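Cellulase (Bacteroides salanitronis, PDB 6WQY) probably hydrolyses internal beta-1,4-glucosidic bonds of cellulose and related polysaccharides, this chain being its family 5 glycosyl hydrolase domain. Local coordinates at residues Gly365-Leu368 against Asn369-Glu373. Residues are numbered along the deposited sequence; the frame is centred on the assembly and turned at random.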
ATOM      1  N   GLY A 365       0.963   2.866  20.929  1.00 11.00           N
ATOM      2  CA  GLY A 365       1.433   4.018  20.198  1.00 12.05           C
ATOM      3  C   GLY A 365       2.808   4.514  20.586  1.00 10.76           C
ATOM      4  O   GLY A 365       3.276   5.510  20.018  1.00 12.46           O
ATOM      5  N   GLU A 366       3.485   3.844  21.518  1.00 11.18           N
ATOM      6  CA  GLU A 366       4.814   4.273  21.907  1.00 11.25           C
ATOM      7  C   GLU A 366       5.812   4.002  20.798  1.00 10.51           C
ATOM      8  O   GLU A 366       5.776   2.957  20.139  1.00 11.05           O
ATOM      9  CB  GLU A 366       5.263   3.539  23.165  1.00 12.41           C
ATOM     10  CG  GLU A 366       4.470   3.917  24.397  1.00 14.34           C
ATOM     11  CD  GLU A 366       4.787   5.311  24.909  1.00 16.85           C
ATOM     12  OE1 GLU A 366       5.839   5.874  24.540  1.00 19.68           O
ATOM     13  OE2 GLU A 366       3.981   5.848  25.700  1.00 23.84           O
ATOM     14  N   MET A 367       6.730   4.943  20.597  1.00 11.20           N
ATOM     15  CA  MET A 367       7.841   4.726  19.686  1.00 11.46           C
ATOM     16  C   MET A 367       8.795   3.691  20.267  1.00 11.31           C
ATOM     17  O   MET A 367       9.043   3.661  21.472  1.00 12.72           O
ATOM     18  CB  MET A 367       8.595   6.032  19.444  1.00 11.98           C
ATOM     19  CG  MET A 367       7.880   6.980  18.513  1.00 12.51           C
ATOM     20  SD  MET A 367       8.855   8.463  18.257  1.00 14.28           S
ATOM     21  CE  MET A 367       7.670   9.473  17.386  1.00 15.83           C
ATOM     22  N   LEU A 368       9.341   2.856  19.391  1.00 11.05           N
ATOM     23  CA  LEU A 368      10.274   1.811  19.776  1.00 11.01           C
ATOM     24  C   LEU A 368      11.688   2.155  19.328  1.00 10.53           C
ATOM     25  O   LEU A 368      11.896   2.630  18.207  1.00 10.60           O
ATOM     26  CB  LEU A 368       9.867   0.473  19.167  1.00 12.04           C
ATOM     27  CG  LEU A 368       8.464  -0.006  19.542  1.00 12.20           C
ATOM     28  CD1 LEU A 368       8.154  -1.347  18.875  1.00 14.54           C
ATOM     29  CD2 LEU A 368       8.306  -0.109  21.039  1.00 14.07           C
ATOM     30  N   ASN A 369      12.665   1.884  20.189  1.00 11.19           N
ATOM     31  CA  ASN A 369      14.086   2.019  19.850  1.00 11.47           C
ATOM     32  C   ASN A 369      14.327   3.415  19.283  1.00 11.55           C
ATOM     33  O   ASN A 369      13.903   4.402  19.906  1.00 13.18           O
ATOM     34  CB  ASN A 369      14.481   0.852  18.952  1.00 11.89           C
ATOM     35  CG  ASN A 369      14.205  -0.488  19.601  1.00 11.39           C
ATOM     36  OD1 ASN A 369      14.306  -0.622  20.815  1.00 12.64           O
ATOM     37  ND2 ASN A 369      13.836  -1.469  18.801  1.00 13.87           N
ATOM     38  N   ASN A 370      15.020   3.544  18.153  1.00 11.52           N
ATOM     39  CA  ASN A 370      15.378   4.825  17.559  1.00 11.93           C
ATOM     40  C   ASN A 370      14.362   5.287  16.525  1.00 11.43           C
ATOM     41  O   ASN A 370      14.727   5.984  15.564  1.00 12.15           O
ATOM     42  CB  ASN A 370      16.769   4.737  16.925  1.00 12.55           C
ATOM     43  CG  ASN A 370      16.820   3.743  15.784  1.00 11.25           C
ATOM     44  OD1 ASN A 370      16.136   2.714  15.821  1.00 12.36           O
ATOM     45  ND2 ASN A 370      17.599   4.044  14.753  1.00 12.48           N
ATOM     46  N   ALA A 371      13.093   4.936  16.696  1.00 11.17           N
ATOM     47  CA  ALA A 371      12.092   5.302  15.709  1.00 11.20           C
ATOM     48  C   ALA A 371      12.058   6.799  15.448  1.00 10.55           C
ATOM     49  O   ALA A 371      11.817   7.215  14.315  1.00 10.67           O
ATOM     50  CB  ALA A 371      10.704   4.838  16.153  1.00 12.03           C
ATOM     51  N   GLN A 372      12.269   7.628  16.473  1.00 10.93           N
ATOM     52  CA  GLN A 372      12.207   9.071  16.259  1.00 11.35           C
ATOM     53  C   GLN A 372      13.187   9.504  15.176  1.00 10.71           C
ATOM     54  O   GLN A 372      12.862  10.335  14.314  1.00 11.59           O
ATOM     55  CB  GLN A 372      12.501   9.821  17.556  1.00 13.02           C
ATOM     56  CG  GLN A 372      12.397  11.334  17.412  1.00 14.36           C
ATOM     57  CD  GLN A 372      10.970  11.784  17.191  1.00 13.73           C
ATOM     58  OE1 GLN A 372      10.137  11.690  18.102  1.00 17.46           O
ATOM     59  NE2 GLN A 372      10.663  12.252  15.993  1.00 15.35           N
ATOM     60  N   GLU A 373      14.400   8.952  15.204  1.00 11.06           N
ATOM     61  CA  GLU A 373      15.415   9.335  14.231  1.00 11.77           C
ATOM     62  C   GLU A 373      15.040   8.859  12.835  1.00 11.90           C
ATOM     63  O   GLU A 373      15.303   9.559  11.843  1.00 12.11           O
ATOM     64  CB  GLU A 373      16.763   8.763  14.664  1.00 13.99           C
ATOM     65  CG  GLU A 373      17.409   9.488  15.849  1.00 15.01           C
ATOM     66  CD  GLU A 373      16.692   9.316  17.187  1.00 34.45           C
ATOM     67  OE1 GLU A 373      16.103   8.243  17.431  1.00 24.60           O
ATOM     68  OE2 GLU A 373      16.728  10.258  18.010  1.00 46.71           O
TER
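Leu-368 to Ala-371 form a type II' beta turn, closed by a hydrogen bond of 3.0 Å from Ala-371 N to Leu-368 O. Asn-369 takes the first corner with a positive phi of 52°. Asn-370 follows at the N-cap position, but its side chain does not cap the helix; its ND2 bonds to Glu-321 instead.

Across the turn, Met-367 reaches the first turn of the helix. Its CB lies 4.1 Å from Ala-371 CB, an apolar contact. CG stands anti to the carbonyl carbon (chi1 -76°), and the chain runs extended beyond it to meet Gln-372. There the two side chains cross at a slant. Met-367 CE is 3.4 Å from Gln-372 OE1, and Met-367 SD is 3.5 Å from the same oxygen. These are van der Waals contacts. Gln-372 bends at chi2 (69°), which brings its amide over the thioether, while its NE2 bonds to Asp-376, one helical turn on. Cutting Met-367 back to an alanine would remove CG, SD and CE, and is likely to open a gap beside the Gln-372 amide, which Asp-376 would still hold.

The segment leads from the loop after strand 342-346, the last of the eight-stranded TIM barrel, into the final helix, 371-383. Backbone bonds tie Leu-368 to Leu-359, Met-367 also touches Phe-360, and Asn-369 ND2 bonds to Gly-351 O. On the helix side, Asn-370 and Glu-373 pack on Leu-325 of helix 318-337.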